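PDB 2OQT: ascorbate-specific PTS system EIIA component from Streptococcus pyogenes serotype M1, which probably carries the phosphoryl group, as the cytoplasmic IIA component of a sugar phosphotransferase system, in the coupled uptake and phosphorylation of ascorbate. Local coordinates for residues 115-118 with 119-123; 140-143 with 144-148; 33-37 with 38-42. All blocks are in the same frame, centred on the assembly; numbering follows the deposited sequence.

The three contacts illustrate one theme: how a helix is held by bonds within its chain, and how its side chains or end meet the surroundings. All are partly buried. Contacts 1 and 2 lie in helices 111-124 and 139-149, which meet where L123 packs on V146; each pairs an apolar face turned inward with a polar flank. In contact 1 a glutamine amide returns to the helix backbone, whereas in contact 2 charged side chains lie alongside one another. Contact 3, 33-37 with 38-42, stands apart, its centre about 21 and 22 Å from the other centres. Here a helix terminates and backbone bonds dominate; L34, A39 and V40 are buried, D36, K38 and T41 exposed.

Contact 1: residues 115-118 with 119-123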
loop_
_atom_site.group_PDB
_atom_site.type_symbol
_atom_site.label_atom_id
_atom_site.label_comp_id
_atom_site.label_asym_id
_atom_site.label_seq_id
_atom_site.Cartn_x
_atom_site.Cartn_y
_atom_site.Cartn_z
ATOM N N VAL A 115 1.965 -7.991 -12.452
ATOM C CA VAL A 115 1.549 -6.623 -12.724
ATOM C C VAL A 115 1.896 -5.667 -11.577
ATOM O O VAL A 115 2.418 -4.582 -11.830
ATOM C CB VAL A 115 0.014 -6.554 -13.023
ATOM C CG1 VAL A 115 -0.470 -5.110 -13.098
ATOM C CG2 VAL A 115 -0.338 -7.292 -14.330
ATOM N N ALA A 116 1.608 -6.056 -10.328
ATOM C CA ALA A 116 1.608 -5.107 -9.190
ATOM C C ALA A 116 2.951 -4.949 -8.531
ATOM O O ALA A 116 3.464 -3.830 -8.446
ATOM C CB ALA A 116 0.563 -5.475 -8.148
ATOM N N ILE A 117 3.527 -6.064 -8.076
ATOM C CA ILE A 117 4.831 -6.049 -7.426
ATOM C C ILE A 117 5.900 -5.342 -8.279
ATOM O O ILE A 117 6.605 -4.489 -7.752
ATOM C CB ILE A 117 5.251 -7.463 -6.920
ATOM C CG1 ILE A 117 4.590 -7.747 -5.566
ATOM C CG2 ILE A 117 6.764 -7.546 -6.744
ATOM C CD1 ILE A 117 4.166 -9.152 -5.331
ATOM N N PRO A 118 5.990 -5.655 -9.602
ATOM C CA PRO A 118 6.979 -4.954 -10.424
ATOM C C PRO A 118 6.865 -3.431 -10.314
ATOM O O PRO A 118 7.892 -2.761 -10.185
ATOM C CB PRO A 118 6.668 -5.420 -11.845
ATOM C CG PRO A 118 5.947 -6.685 -11.690
ATOM C CD PRO A 118 5.210 -6.620 -10.401
ATOM N N GLN A 119 5.640 -2.900 -10.326
ATOM C CA GLN A 119 5.432 -1.462 -10.223
ATOM C C GLN A 119 5.869 -0.965 -8.854
ATOM O O GLN A 119 6.560 0.052 -8.739
ATOM C CB GLN A 119 3.966 -1.097 -10.493
ATOM C CG GLN A 119 3.545 -1.198 -11.963
ATOM C CD GLN A 119 2.084 -0.819 -12.225
ATOM O OE1 GLN A 119 1.729 0.373 -12.272
ATOM N NE2 GLN A 119 1.231 -1.840 -12.426
ATOM N N ILE A 120 5.482 -1.700 -7.812
ATOM C CA ILE A 120 5.753 -1.295 -6.424
ATOM C C ILE A 120 7.261 -1.304 -6.208
ATOM O O ILE A 120 7.837 -0.347 -5.676
ATOM C CB ILE A 120 5.098 -2.257 -5.401
ATOM C CG1 ILE A 120 3.640 -2.581 -5.766
ATOM C CG2 ILE A 120 5.188 -1.700 -3.979
ATOM C CD1 ILE A 120 2.626 -1.771 -5.052
ATOM N N VAL A 121 7.881 -2.407 -6.638
ATOM C CA VAL A 121 9.324 -2.594 -6.567
ATOM C C VAL A 121 10.074 -1.387 -7.116
ATOM O O VAL A 121 11.015 -0.929 -6.489
ATOM C CB VAL A 121 9.758 -3.876 -7.293
ATOM C CG1 VAL A 121 11.260 -3.907 -7.476
ATOM C CG2 VAL A 121 9.324 -5.101 -6.492
ATOM N N ALA A 122 9.618 -0.882 -8.268
ATOM C CA ALA A 122 10.227 0.225 -8.998
ATOM C C ALA A 122 10.203 1.528 -8.220
ATOM O O ALA A 122 11.202 2.265 -8.197
ATOM C CB ALA A 122 9.560 0.395 -10.343
ATOM N N LEU A 123 9.076 1.814 -7.573
ATOM C CA LEU A 123 8.939 3.034 -6.754
ATOM C C LEU A 123 9.916 3.026 -5.599
ATOM O O LEU A 123 10.487 4.062 -5.233
ATOM C CB LEU A 123 7.517 3.175 -6.209
ATOM C CG LEU A 123 7.220 4.390 -5.322
ATOM C CD1 LEU A 123 7.239 5.705 -6.098
ATOM C CD2 LEU A 123 5.874 4.213 -4.634
#
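V115 and Q119, one turn apart on helix 111-124, lie side by side and point the same way, and the amide of Q119 folds back on the helix it belongs to. This side-chain-to-backbone bond sits where the helix is kinked: P118 has no N-H to offer the preceding turn, and Q119 N stands 3.9 Å from V115 O. Instead Q119 NE2 donates to V115 O at 3.0 Å, nearly straight at 166°. The acceptor lies close to the plane of the amide, but the donor comes from above the carbonyl plane, 48° out of it. Because CG of Q119 is beside its own backbone N (chi1 -73°) and the chain beyond is extended, the amide runs back along the helix far enough to set NE2 3.7 Å from V115 CG1. The N-terminal segment uses the same amide: L4 N donates to OE1 and NE2 also donates to M2 O, so three bonds fix its rotation.

On another side of the helix, I117 and V121 cross obliquely, methyl against methyl. Past the kink the regular pattern holds, with I120 N bonded to A116 O and V121 N bonded to I117 O at 2.7 Å. A116 and I120 form the inward face, resting on F81 of strand 80-86 and on strand 97-105. V121 CG2, beside its backbone N, faces I117 with two close neighbours, I117 O at 3.1 Å and I117 CG2 at 3.5 Å.

Contact 2: residues 140-143 with 144-148; sequences KEVL and EMVEE
Helix 139-149, an amphipathic helix packed against the body of the IIA domain, carries a polar pair one turn apart: K140 and E144 lie side by side and point the same way. Their meeting is through carbon, not charge. The carboxylate of E144 comes up to the aliphatic part of the lysine, OE1 and OE2 each 3.6 Å from K140 CG, while K140 NZ remains 6.1 Å from E144 OE1. K140 CG is anti to the backbone N (chi1 175°), which lays the lysine chain beside the glutamate before it bends and carries the ammonium group onward. E141 OE2 is 4.8 Å from E144 OE1, probably a mildly unfavourable approach; the other carboxylate oxygen of E141 accepts a bond from Q137 N.

Four backbone bonds tie the two turns together, from E144 N to K140 O through E147 N to L143 O. V142, V146 and the selenomethionine M145 form the buried side, with L143 at its border. The side chains of L143 and V146 pack on helix 4-10, both touching K5, and M145 reaches R132 and L133 of helix 129-134. At the edge of this apolar face E147 makes a salt bridge with K5. V142 and V146 meet only loosely, CG1 to CG2 4.4 Å; V146 CG2, beside its own backbone N, is closer to V142 O, at 3.2 Å.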
loop_
_atom_site.group_PDB
_atom_site.type_symbol
_atom_site.label_atom_id
_atom_site.label_comp_id
_atom_site.label_asym_id
_atom_site.label_seq_id
_atom_site.Cartn_x
_atom_site.Cartn_y
_atom_site.Cartn_z
ATOM N N LYS A 140 0.246 15.267 -5.053
ATOM C CA LYS A 140 0.950 15.747 -6.262
ATOM C C LYS A 140 2.387 15.203 -6.337
ATOM O O LYS A 140 2.757 14.558 -7.323
ATOM C CB LYS A 140 0.935 17.277 -6.366
ATOM C CG LYS A 140 1.780 17.819 -7.558
ATOM C CD LYS A 140 1.892 19.372 -7.636
ATOM C CE LYS A 140 2.325 20.005 -6.278
ATOM N NZ LYS A 140 1.854 21.428 -6.096
ATOM N N GLU A 141 3.189 15.423 -5.297
ATOM C CA GLU A 141 4.572 14.930 -5.355
ATOM C C GLU A 141 4.736 13.446 -5.157
ATOM O O GLU A 141 5.693 12.868 -5.661
ATOM C CB GLU A 141 5.552 15.721 -4.479
ATOM C CG GLU A 141 5.030 16.256 -3.193
ATOM C CD GLU A 141 5.665 17.601 -2.881
ATOM O OE1 GLU A 141 6.278 17.772 -1.792
ATOM O OE2 GLU A 141 5.549 18.483 -3.764
ATOM N N VAL A 142 3.806 12.817 -4.448
ATOM C CA VAL A 142 3.774 11.362 -4.442
ATOM C C VAL A 142 3.591 10.881 -5.882
ATOM O O VAL A 142 4.387 10.094 -6.381
ATOM C CB VAL A 142 2.702 10.776 -3.507
ATOM C CG1 VAL A 142 2.612 9.274 -3.674
ATOM C CG2 VAL A 142 3.010 11.113 -2.044
ATOM N N LEU A 143 2.582 11.406 -6.567
ATOM C CA LEU A 143 2.351 11.041 -7.961
ATOM C C LEU A 143 3.563 11.378 -8.852
ATOM O O LEU A 143 3.829 10.700 -9.843
ATOM C CB LEU A 143 1.073 11.703 -8.500
ATOM C CG LEU A 143 -0.364 11.146 -8.319
ATOM C CD1 LEU A 143 -0.488 9.597 -8.311
ATOM C CD2 LEU A 143 -1.061 11.720 -7.112
ATOM N N GLU A 144 4.306 12.423 -8.497
ATOM C CA GLU A 144 5.473 12.793 -9.292
ATOM C C GLU A 144 6.605 11.797 -9.099
ATOM O O GLU A 144 7.317 11.464 -10.055
ATOM C CB GLU A 144 5.891 14.242 -9.049
ATOM C CG GLU A 144 5.242 15.213 -10.067
ATOM C CD GLU A 144 4.869 16.568 -9.458
ATOM O OE1 GLU A 144 5.207 16.794 -8.273
ATOM O OE2 GLU A 144 4.240 17.407 -10.156
HETATM N N MSE A 145 6.738 11.303 -7.872
HETATM C CA MSE A 145 7.634 10.189 -7.603
HETATM C C MSE A 145 7.238 8.957 -8.383
HETATM O O MSE A 145 8.115 8.288 -8.917
HETATM C CB MSE A 145 7.684 9.869 -6.126
HETATM C CG MSE A 145 8.252 10.979 -5.320
HETATM SE SE MSE A 145 8.744 10.361 -3.566
HETATM C CE MSE A 145 9.912 8.856 -4.086
ATOM N N VAL A 146 5.932 8.671 -8.473
ATOM C CA VAL A 146 5.441 7.497 -9.208
ATOM C C VAL A 146 5.684 7.573 -10.721
ATOM O O VAL A 146 5.929 6.541 -11.350
ATOM C CB VAL A 146 3.932 7.159 -8.897
ATOM C CG1 VAL A 146 3.514 5.815 -9.513
ATOM C CG2 VAL A 146 3.679 7.127 -7.397
ATOM N N GLU A 147 5.615 8.768 -11.315
ATOM C CA GLU A 147 5.970 8.915 -12.743
ATOM C C GLU A 147 7.466 8.628 -12.947
ATOM O O GLU A 147 7.875 7.920 -13.876
ATOM C CB GLU A 147 5.594 10.295 -13.307
ATOM C CG GLU A 147 5.541 10.355 -14.831
ATOM C CD GLU A 147 4.206 9.872 -15.405
ATOM O OE1 GLU A 147 3.855 8.672 -15.261
ATOM O OE2 GLU A 147 3.491 10.696 -16.016
ATOM N N GLU A 148 8.265 9.162 -12.038
ATOM C CA GLU A 148 9.681 8.936 -12.021
ATOM C C GLU A 148 10.057 7.436 -11.999
ATOM O O GLU A 148 11.139 7.064 -12.458
ATOM C CB GLU A 148 10.230 9.688 -10.821
ATOM C CG GLU A 148 11.728 9.822 -10.759
ATOM C CD GLU A 148 12.191 10.659 -9.582
ATOM O OE1 GLU A 148 13.415 10.638 -9.312
ATOM O OE2 GLU A 148 11.345 11.329 -8.930
#

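Contact 3: residues 33-37 with 38-42; sequences PLIDS and KAVTS
L34 meets A39 and V40, and I35 meets K38, where helix 23-36 ends in a Schellman motif and the chain turns toward helix 42-55. Backbone bonds set the turn. K38 N donates to I35 O at 2.9 Å, coming from above the carbonyl plane, and A39 N makes the wider bond of the motif to L34 O, weak because its N-H is bent to 122°. L34 O has a second donor in V40 N, 2.9 Å away and nearly straight at 171°, so one carbonyl holds two successive residues of the outgoing loop. K38 supplies the left-handed backbone conformation (phi 49°) that this kind of helix ending requires.

Apolar packing follows the same path. L34 CG lies 4.3 Å from A39 CB, the hydrophobic contact that commonly accompanies the motif. I35 and V40 cross at about a right angle, and V40 CG2, placed between its own backbone N and carbonyl carbon, touches both I35 CG1 at 3.7 Å and L34 CB at 3.8 Å. On the side facing the sheet, L34 and A39 touch A80 of strand 80-86, and V40 reaches A105 of strand 97-105.

Polar and weaker contacts complete the turn. I35 CA sends a CA-H...O contact to V40 O, at 3.4 Å, and S37 is tied to its surroundings by OG to N11 and by its carbonyl to R78. Together these contacts imply that the helix end is closed by its own chain: N-H groups of K38, A39 and V40 take up the carbonyls of L34 and I35, while L34, A39 and V40 pack the turn against the sheet.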
loop_
_atom_site.group_PDB
_atom_site.type_symbol
_atom_site.label_atom_id
_atom_site.label_comp_id
_atom_site.label_asym_id
_atom_site.label_seq_id
_atom_site.Cartn_x
_atom_site.Cartn_y
_atom_site.Cartn_z
ATOM N N PRO A 33 -8.609 4.351 2.595
ATOM C CA PRO A 33 -8.822 5.136 1.356
ATOM C C PRO A 33 -9.465 4.353 0.199
ATOM O O PRO A 33 -9.820 4.957 -0.834
ATOM C CB PRO A 33 -7.406 5.558 0.957
ATOM C CG PRO A 33 -6.643 5.542 2.195
ATOM C CD PRO A 33 -7.199 4.384 3.015
ATOM N N LEU A 34 -9.602 3.031 0.365
ATOM C CA LEU A 34 -10.104 2.151 -0.689
ATOM C C LEU A 34 -11.515 1.750 -0.407
ATOM O O LEU A 34 -12.237 1.221 -1.255
ATOM C CB LEU A 34 -9.242 0.920 -0.765
ATOM C CG LEU A 34 -8.315 0.864 -1.966
ATOM C CD1 LEU A 34 -7.823 2.221 -2.394
ATOM C CD2 LEU A 34 -7.203 -0.165 -1.754
ATOM N N ILE A 35 -11.870 1.930 0.847
ATOM C CA ILE A 35 -13.239 1.849 1.271
ATOM C C ILE A 35 -13.876 3.208 0.967
ATOM O O ILE A 35 -14.889 3.245 0.360
ATOM C CB ILE A 35 -13.332 1.472 2.759
ATOM C CG1 ILE A 35 -12.929 -0.003 2.900
ATOM C CG2 ILE A 35 -14.780 1.719 3.249
ATOM C CD1 ILE A 35 -12.339 -0.410 4.246
ATOM N N ASP A 36 -13.223 4.310 1.341
ATOM C CA ASP A 36 -13.582 5.644 0.827
ATOM C C ASP A 36 -13.942 5.702 -0.669
ATOM O O ASP A 36 -14.891 6.385 -1.034
ATOM C CB ASP A 36 -12.497 6.700 1.129
ATOM C CG ASP A 36 -12.308 6.965 2.658
ATOM O OD1 ASP A 36 -13.267 6.763 3.468
ATOM O OD2 ASP A 36 -11.183 7.382 3.038
ATOM N N SER A 37 -13.193 5.027 -1.542
ATOM C CA SER A 37 -13.424 5.171 -2.967
ATOM C C SER A 37 -14.360 4.067 -3.474
ATOM O O SER A 37 -14.567 3.897 -4.684
ATOM C CB SER A 37 -12.098 5.173 -3.702
ATOM O OG SER A 37 -11.385 3.933 -3.569
ATOM N N LYS A 38 -14.949 3.358 -2.523
ATOM C CA LYS A 38 -15.707 2.117 -2.766
ATOM C C LYS A 38 -15.037 1.016 -3.640
ATOM O O LYS A 38 -15.746 0.211 -4.242
ATOM C CB LYS A 38 -17.171 2.361 -3.238
ATOM C CG LYS A 38 -17.858 3.744 -2.984
ATOM C CD LYS A 38 -18.102 4.114 -1.510
ATOM C CE LYS A 38 -19.520 3.712 -0.966
ATOM N NZ LYS A 38 -20.666 3.722 -1.946
ATOM N N ALA A 39 -13.697 0.934 -3.666
ATOM C CA ALA A 39 -13.021 -0.166 -4.400
ATOM C C ALA A 39 -13.112 -1.483 -3.620
ATOM O O ALA A 39 -13.225 -2.543 -4.228
ATOM C CB ALA A 39 -11.562 0.177 -4.705
ATOM N N VAL A 40 -13.027 -1.383 -2.276
ATOM C CA VAL A 40 -13.172 -2.507 -1.356
ATOM C C VAL A 40 -14.119 -2.198 -0.189
ATOM O O VAL A 40 -14.498 -1.058 0.056
ATOM C CB VAL A 40 -11.814 -3.015 -0.771
ATOM C CG1 VAL A 40 -10.773 -3.187 -1.862
ATOM C CG2 VAL A 40 -11.272 -2.085 0.374
ATOM N N THR A 41 -14.406 -3.251 0.559
ATOM C CA THR A 41 -15.325 -3.298 1.658
ATOM C C THR A 41 -14.443 -3.520 2.909
ATOM O O THR A 41 -13.254 -3.876 2.807
ATOM C CB THR A 41 -16.327 -4.466 1.333
ATOM O OG1 THR A 41 -17.368 -3.980 0.448
ATOM C CG2 THR A 41 -16.958 -5.096 2.532
ATOM N N SER A 42 -15.002 -3.277 4.094
ATOM C CA SER A 42 -14.300 -3.594 5.320
ATOM C C SER A 42 -13.873 -5.067 5.336
ATOM O O SER A 42 -12.831 -5.415 5.861
ATOM C CB SER A 42 -15.184 -3.294 6.539
ATOM O OG SER A 42 -16.330 -4.146 6.524
#